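Local coordinates for protein extracellular ligand-binding receptor (Rhodopseudomonas palustris, PDB 3SG0) that probably binds aromatic acids such as benzoylformate (phenylglyoxylate) as the extracellular solute-binding component of a transport system, at residues K138-N142 with A351-G355; Y244-A250 with I266-E270. All coordinates share one frame; numbering follows the deposited sequence.

Contact 1: residues K138-N142 with A351-G355; sequences KVVPN and ALNNG
Asn354 lies against the backbone of Val139 to Pro141 and carries most of this buried contact. Its CB comes 3.0 Å from Val139 O, and CG sits at 3.2 Å from the same oxygen. Beyond CG the amide divides its neighbours. OD1 reaches the facing segment at Pro141 CD, 3.3 Å away, and at Val140 CA, 3.5 Å away. ND2 lies beside the methyl Val139 CG2 at 3.8 Å. ND2 also donates to Asp313 OD2 of helix 306-328, a bond that settles how the amide is turned. No hydrogen bond crosses between the two segments. Pro141 also rests CG on the backbone, 3.3 Å from Asn354 O. A small apolar touch completes the contact: Val139 CG1 meets Leu352 CD1 at 4.1 Å, the two side chains crossing at about a right angle. CG1 stands anti to the carbonyl carbon of Val139 (chi1 -63°), which turns this methyl to the leucine.

Each partner is braced on its own side. Lys138 NZ donates to Val140 O, to Asn142 OD1 on a lone pair, and to Ala121 O. Leu352 and Gly355 exchange two backbone bonds around a type I turn. The arrangement sets the tip of a two-residue beta hairpin against an interlobe crossover, consistent with the hinge region of a periplasmic-binding-protein fold, with Val140 lining the ligand pocket.

Contact 2: residues Y244-A250 with I266-E270; sequences YQTHGVA and IFAGE. With 173 (benzoyl-formic acid), chain B.
His247 ND1 donates to Glu270 OE2 in a short, nearly straight bond of 2.5 Å and 169°. The oxygen lies in the imidazole plane and uses its syn lone pair, although the carboxylate is turned 45° from the ring. NE2 is held by Asp143 OD1. With a carboxylate on each nitrogen the ring cannot easily rotate and may well carry a positive charge. One ring face meets the benzoyl-formic acid, where His247 CD2 is 3.6 Å from its C1E. With its CG between the backbone N and the carbonyl carbon (chi1 59°), His247 sets its ring between Glu270 and the ligand.

Here the last strand of the parallel sheet of one lobe, 242-244, meets edge strand 266-269 of a small antiparallel sheet. A single bridge pairs Tyr244 with Ile266, and Gln245 N donates to Ile266 O at 3.0 Å. Past it the backbones part and waters fill in. One water bonds Gln245 O and Ala268 N; a second bonds His247 N and Ala268 O.

Phe267 packs under the turn that follows. Val249 CG2 stands over its face, 4.2 Å from the centroid, in a CH-pi contact. Ala250 CB touches Phe267 CZ at 3.7 Å. Thr246 OG1 accepts from Gly248 N in an ST turn and is also bonded to Tyr171.

From the N terminus, strand 136-138 ends the first sheet and the chain crosses at 138-142 to the second lobe. Strand 242-244 ends the parallel sheet of that lobe. Contact 2 then closes a short loop around helix 252-258. The chain runs on through helix 306-328 to 351-355, where contact 1 closes a loop of 208 residues. The short loop lies wholly within the long one. The two contacts also touch. Glu270 CG packs 3.3 Å from Asn354 OD1, and Val140 CG1 lies 3.6 Å from His247 CE1. Together they tie the crossover and hairpin to the second lobe beside the bound ligand.

Contact 1: residues K138-N142 with A351-G355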
ATOM      1  N   LYS A 138      -1.201   5.032  -8.548  1.00  6.85           N
ATOM      2  CA  LYS A 138      -1.254   4.308  -7.286  1.00  7.21           C
ATOM      3  C   LYS A 138      -1.318   2.806  -7.507  1.00  6.48           C
ATOM      4  O   LYS A 138      -2.366   2.274  -7.875  1.00  7.59           O
ATOM      5  CB  LYS A 138      -2.491   4.786  -6.521  1.00  7.64           C
ATOM      6  CG  LYS A 138      -2.731   4.130  -5.183  1.00  7.50           C
ATOM      7  CD  LYS A 138      -3.907   4.797  -4.476  1.00  8.08           C
ATOM      8  CE  LYS A 138      -4.214   4.171  -3.140  1.00  7.49           C
ATOM      9  NZ  LYS A 138      -4.777   2.806  -3.303  1.00  7.64           N
ATOM     10  N   VAL A 139      -0.212   2.115  -7.257  1.00  6.63           N
ATOM     11  CA  VAL A 139      -0.179   0.672  -7.488  1.00  7.13           C
ATOM     12  C   VAL A 139      -0.833  -0.181  -6.408  1.00  7.39           C
ATOM     13  O   VAL A 139      -1.231  -1.310  -6.704  1.00  7.67           O
ATOM     14  CB  VAL A 139       1.246   0.143  -7.756  1.00  7.70           C
ATOM     15  CG1 VAL A 139       1.808   0.755  -9.030  1.00  9.02           C
ATOM     16  CG2 VAL A 139       2.165   0.340  -6.550  1.00  8.01           C
ATOM     17  N   VAL A 140      -0.951   0.295  -5.170  1.00  7.33           N
ATOM     18  CA  VAL A 140      -1.616  -0.517  -4.147  1.00  7.57           C
ATOM     19  C   VAL A 140      -3.113  -0.434  -4.408  1.00  7.57           C
ATOM     20  O   VAL A 140      -3.629   0.655  -4.611  1.00  7.37           O
ATOM     21  CB  VAL A 140      -1.305   0.001  -2.732  1.00  7.46           C
ATOM     22  CG1 VAL A 140      -2.114  -0.768  -1.696  1.00  9.20           C
ATOM     23  CG2 VAL A 140       0.182  -0.117  -2.440  1.00  8.71           C
ATOM     24  N   PRO A 141      -3.830  -1.573  -4.425  1.00  7.11           N
ATOM     25  CA  PRO A 141      -5.276  -1.456  -4.664  1.00  7.75           C
ATOM     26  C   PRO A 141      -5.982  -0.578  -3.638  1.00  7.70           C
ATOM     27  O   PRO A 141      -5.689  -0.627  -2.445  1.00  8.11           O
ATOM     28  CB  PRO A 141      -5.756  -2.907  -4.571  1.00  8.06           C
ATOM     29  CG  PRO A 141      -4.555  -3.708  -5.002  1.00  8.37           C
ATOM     30  CD  PRO A 141      -3.407  -2.984  -4.348  1.00  8.85           C
ATOM     31  N   ASN A 142      -6.920   0.229  -4.123  1.00  7.22           N
ATOM     32  CA  ASN A 142      -7.705   1.084  -3.248  1.00  7.43           C
ATOM     33  C   ASN A 142      -8.352   0.287  -2.119  1.00  7.53           C
ATOM     34  O   ASN A 142      -8.940  -0.782  -2.339  1.00  8.34           O
ATOM     35  CB  ASN A 142      -8.792   1.800  -4.044  1.00  8.32           C
ATOM     36  CG  ASN A 142      -8.254   2.918  -4.920  1.00  8.07           C
ATOM     37  OD1 ASN A 142      -7.109   3.348  -4.793  1.00  8.28           O
ATOM     38  ND2 ASN A 142      -9.106   3.404  -5.814  1.00 10.33           N
ATOM     39  N   ALA A 351      -0.175  -7.278 -15.503  1.00 11.72           N
ATOM     40  CA  ALA A 351      -0.069  -8.011 -14.252  1.00 10.21           C
ATOM     41  C   ALA A 351       1.050  -7.413 -13.415  1.00 10.42           C
ATOM     42  O   ALA A 351       2.222  -7.488 -13.788  1.00 13.07           O
ATOM     43  CB  ALA A 351       0.192  -9.489 -14.515  1.00 13.44           C
ATOM     44  N   LEU A 352       0.676  -6.798 -12.299  1.00  9.39           N
ATOM     45  CA  LEU A 352       1.623  -6.304 -11.307  1.00  8.85           C
ATOM     46  C   LEU A 352       1.563  -7.227 -10.100  1.00  8.45           C
ATOM     47  O   LEU A 352       0.642  -8.027  -9.968  1.00  8.92           O
ATOM     48  CB  LEU A 352       1.233  -4.882 -10.879  1.00  8.69           C
ATOM     49  CG  LEU A 352       1.339  -3.793 -11.950  1.00  8.91           C
ATOM     50  CD1 LEU A 352       0.809  -2.479 -11.426  1.00  9.64           C
ATOM     51  CD2 LEU A 352       2.784  -3.635 -12.436  1.00 10.86           C
ATOM     52  N   ASN A 353       2.527  -7.104  -9.197  1.00  8.16           N
ATOM     53  CA  ASN A 353       2.447  -7.831  -7.937  1.00  8.70           C
ATOM     54  C   ASN A 353       1.219  -7.456  -7.128  1.00  8.84           C
ATOM     55  O   ASN A 353       0.702  -8.248  -6.337  1.00  9.29           O
ATOM     56  CB  ASN A 353       3.710  -7.600  -7.132  1.00  9.01           C
ATOM     57  CG  ASN A 353       4.879  -8.327  -7.723  1.00  8.85           C
ATOM     58  OD1 ASN A 353       5.056  -9.518  -7.469  1.00  9.70           O
ATOM     59  ND2 ASN A 353       5.661  -7.645  -8.555  1.00  9.49           N
ATOM     60  N   ASN A 354       0.742  -6.233  -7.349  1.00  8.02           N
ATOM     61  CA  ASN A 354      -0.429  -5.713  -6.671  1.00  8.38           C
ATOM     62  C   ASN A 354      -1.753  -6.134  -7.300  1.00  8.64           C
ATOM     63  O   ASN A 354      -2.805  -5.902  -6.704  1.00  9.26           O
ATOM     64  CB  ASN A 354      -0.339  -4.182  -6.589  1.00  8.63           C
ATOM     65  CG  ASN A 354       0.412  -3.712  -5.363  1.00  8.13           C
ATOM     66  OD1 ASN A 354      -0.149  -3.682  -4.269  1.00  8.48           O
ATOM     67  ND2 ASN A 354       1.673  -3.330  -5.529  1.00  8.08           N
ATOM     68  N   GLY A 355      -1.718  -6.733  -8.488  1.00  8.56           N
ATOM     69  CA  GLY A 355      -2.942  -7.149  -9.155  1.00  9.14           C
ATOM     70  C   GLY A 355      -2.909  -6.856 -10.637  1.00  8.64           C
ATOM     71  O   GLY A 355      -1.889  -6.421 -11.177  1.00  9.51           O
TER

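Contact 2: residues Y244-A250 with I266-E270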
ATOM      1  N   TYR A 244      -9.919  -9.968  12.126  1.00 10.92           N
ATOM      2  CA  TYR A 244      -9.631  -9.613  10.745  1.00 11.04           C
ATOM      3  C   TYR A 244      -8.740  -8.387  10.725  1.00  9.92           C
ATOM      4  O   TYR A 244      -8.890  -7.490  11.559  1.00 10.98           O
ATOM      5  CB  TYR A 244     -10.940  -9.351  10.006  1.00 11.57           C
ATOM      6  CG  TYR A 244     -11.779 -10.594   9.994  1.00 13.14           C
ATOM      7  CD1 TYR A 244     -11.494 -11.621   9.113  1.00 13.17           C
ATOM      8  CD2 TYR A 244     -12.806 -10.779  10.908  1.00 12.97           C
ATOM      9  CE1 TYR A 244     -12.229 -12.786   9.111  1.00 13.97           C
ATOM     10  CE2 TYR A 244     -13.553 -11.945  10.912  1.00 13.80           C
ATOM     11  CZ  TYR A 244     -13.252 -12.941  10.018  1.00 14.01           C
ATOM     12  OH  TYR A 244     -13.985 -14.104  10.021  1.00 16.86           O
ATOM     13  N   GLN A 245      -7.788  -8.365   9.796  1.00  9.33           N
ATOM     14  CA  GLN A 245      -6.900  -7.226   9.635  1.00  9.15           C
ATOM     15  C   GLN A 245      -7.002  -6.750   8.188  1.00  8.79           C
ATOM     16  O   GLN A 245      -7.988  -7.045   7.504  1.00  9.79           O
ATOM     17  CB  GLN A 245      -5.466  -7.588  10.043  1.00 10.07           C
ATOM     18  CG  GLN A 245      -5.301  -7.866  11.543  1.00 10.64           C
ATOM     19  CD  GLN A 245      -4.548  -6.769  12.293  1.00  9.26           C
ATOM     20  OE1 GLN A 245      -4.412  -5.640  11.823  1.00  9.54           O
ATOM     21  NE2 GLN A 245      -4.041  -7.109  13.472  1.00 10.25           N
ATOM     22  N   THR A 246      -5.999  -5.999   7.748  1.00  8.64           N
ATOM     23  CA  THR A 246      -5.941  -5.422   6.408  1.00  8.73           C
ATOM     24  C   THR A 246      -4.588  -5.728   5.786  1.00  7.75           C
ATOM     25  O   THR A 246      -3.676  -6.216   6.458  1.00  8.65           O
ATOM     26  CB  THR A 246      -6.078  -3.893   6.430  1.00  8.23           C
ATOM     27  OG1 THR A 246      -4.907  -3.321   7.034  1.00  8.37           O
ATOM     28  CG2 THR A 246      -7.333  -3.452   7.167  1.00  9.72           C
ATOM     29  N   HIS A 247      -4.437  -5.394   4.506  1.00  7.54           N
ATOM     30  CA  HIS A 247      -3.172  -5.612   3.818  1.00  7.94           C
ATOM     31  C   HIS A 247      -2.014  -4.775   4.364  1.00  7.83           C
ATOM     32  O   HIS A 247      -0.874  -4.954   3.939  1.00  8.69           O
ATOM     33  CB  HIS A 247      -3.316  -5.451   2.300  1.00  8.52           C
ATOM     34  CG  HIS A 247      -3.800  -4.104   1.853  1.00  7.91           C
ATOM     35  ND1 HIS A 247      -3.933  -3.793   0.516  1.00  8.78           N
ATOM     36  CD2 HIS A 247      -4.188  -2.998   2.538  1.00  8.21           C
ATOM     37  CE1 HIS A 247      -4.382  -2.557   0.396  1.00  8.24           C
ATOM     38  NE2 HIS A 247      -4.547  -2.050   1.606  1.00  8.28           N
ATOM     39  N   GLY A 248      -2.292  -3.872   5.306  1.00  8.00           N
ATOM     40  CA  GLY A 248      -1.230  -3.200   6.039  1.00  8.59           C
ATOM     41  C   GLY A 248      -0.393  -4.156   6.879  1.00  7.82           C
ATOM     42  O   GLY A 248       0.701  -3.779   7.313  1.00  8.68           O
ATOM     43  N   VAL A 249      -0.874  -5.376   7.108  1.00  8.04           N
ATOM     44  CA  VAL A 249      -0.141  -6.313   7.951  1.00  9.06           C
ATOM     45  C   VAL A 249       0.640  -7.360   7.164  1.00  8.91           C
ATOM     46  O   VAL A 249       1.246  -8.248   7.760  1.00 10.08           O
ATOM     47  CB  VAL A 249      -1.064  -7.029   8.981  1.00  9.90           C
ATOM     48  CG1 VAL A 249      -1.944  -6.015   9.711  1.00 11.39           C
ATOM     49  CG2 VAL A 249      -1.899  -8.140   8.333  1.00 11.59           C
ATOM     50  N   ALA A 250       0.645  -7.246   5.836  1.00  8.88           N
ATOM     51  CA  ALA A 250       1.109  -8.317   4.953  1.00  8.98           C
ATOM     52  C   ALA A 250       2.634  -8.446   4.873  1.00  8.44           C
ATOM     53  O   ALA A 250       3.182  -8.838   3.833  1.00  9.17           O
ATOM     54  CB  ALA A 250       0.495  -8.141   3.570  1.00  8.54           C
ATOM     55  N   ILE A 266      -7.094 -13.037   9.143  1.00 11.16           N
ATOM     56  CA  ILE A 266      -7.482 -13.023   7.743  1.00 11.50           C
ATOM     57  C   ILE A 266      -7.620 -11.575   7.298  1.00 10.06           C
ATOM     58  O   ILE A 266      -8.099 -10.729   8.058  1.00 11.13           O
ATOM     59  CB  ILE A 266      -8.806 -13.797   7.526  1.00 12.02           C
ATOM     60  CG1 ILE A 266      -8.571 -15.294   7.741  1.00 14.20           C
ATOM     61  CG2 ILE A 266      -9.386 -13.521   6.140  1.00 13.67           C
ATOM     62  CD1 ILE A 266      -9.837 -16.116   7.864  1.00 16.50           C
ATOM     63  N   PHE A 267      -7.186 -11.291   6.077  1.00 10.21           N
ATOM     64  CA  PHE A 267      -7.343  -9.962   5.494  1.00  9.86           C
ATOM     65  C   PHE A 267      -7.499 -10.076   3.989  1.00  9.20           C
ATOM     66  O   PHE A 267      -7.109 -11.088   3.396  1.00 10.47           O
ATOM     67  CB  PHE A 267      -6.162  -9.039   5.841  1.00  9.71           C
ATOM     68  CG  PHE A 267      -4.811  -9.526   5.347  1.00  9.24           C
ATOM     69  CD1 PHE A 267      -4.285  -9.086   4.140  1.00  9.62           C
ATOM     70  CD2 PHE A 267      -4.055 -10.391   6.119  1.00 10.32           C
ATOM     71  CE1 PHE A 267      -3.036  -9.515   3.712  1.00  9.64           C
ATOM     72  CE2 PHE A 267      -2.811 -10.832   5.692  1.00 11.15           C
ATOM     73  CZ  PHE A 267      -2.301 -10.386   4.498  1.00 10.77           C
ATOM     74  N   ALA A 268      -8.077  -9.055   3.372  1.00  9.17           N
ATOM     75  CA  ALA A 268      -8.095  -8.969   1.922  1.00  9.61           C
ATOM     76  C   ALA A 268      -6.825  -8.258   1.473  1.00  8.50           C
ATOM     77  O   ALA A 268      -6.508  -7.165   1.956  1.00  9.32           O
ATOM     78  CB  ALA A 268      -9.330  -8.215   1.454  1.00 10.67           C
ATOM     79  N   GLY A 269      -6.089  -8.873   0.558  1.00  8.56           N
ATOM     80  CA  GLY A 269      -4.837  -8.317   0.098  1.00  9.39           C
ATOM     81  C   GLY A 269      -4.499  -8.675  -1.333  1.00  8.02           C
ATOM     82  O   GLY A 269      -5.363  -9.006  -2.156  1.00  9.61           O
ATOM     83  N   GLU A 270      -3.207  -8.585  -1.617  1.00  8.52           N
ATOM     84  CA  GLU A 270      -2.681  -8.611  -2.975  1.00  8.75           C
ATOM     85  C   GLU A 270      -2.220  -9.987  -3.425  1.00  8.53           C
ATOM     86  O   GLU A 270      -1.855 -10.835  -2.611  1.00  8.95           O
ATOM     87  CB  GLU A 270      -1.496  -7.645  -3.097  1.00  9.23           C
ATOM     88  CG  GLU A 270      -1.861  -6.173  -3.057  1.00  9.22           C
ATOM     89  CD  GLU A 270      -2.248  -5.679  -1.674  1.00  8.46           C
ATOM     90  OE1 GLU A 270      -1.457  -5.828  -0.716  1.00  9.33           O
ATOM     91  OE2 GLU A 270      -3.354  -5.110  -1.574  1.00  9.37           O
TER
HETATM   92  O1B 173 B 384      -1.786   3.804   3.376  1.00  9.35           O
HETATM   93  C1  173 B 384      -1.368   3.646   4.492  1.00 11.26           C
HETATM   94  O1A 173 B 384      -1.407   4.636   5.468  1.00 10.35           O
HETATM   95  C2  173 B 384      -0.988   2.273   4.975  1.00 11.86           C
HETATM   96  O2  173 B 384      -0.831   2.062   6.140  1.00 15.69           O
HETATM   97  C1G 173 B 384      -0.757   1.222   3.934  1.00 11.71           C
HETATM   98  C2D 173 B 384       0.071   1.568   2.701  1.00 10.89           C
HETATM   99  C2E 173 B 384       0.293   0.526   1.625  1.00  9.81           C
HETATM  100  C3  173 B 384      -0.334  -0.857   1.787  1.00 11.76           C
HETATM  101  C1E 173 B 384      -1.171  -1.176   3.041  1.00 11.97           C
HETATM  102  C1D 173 B 384      -1.386  -0.145   4.129  1.00 13.63           C
HETATM  103  O   HOH W   1      -8.998  -6.738   4.895  1.00  9.68           O
HETATM  104  O   HOH W   2      -7.165  -5.025   3.474  1.00  8.57           O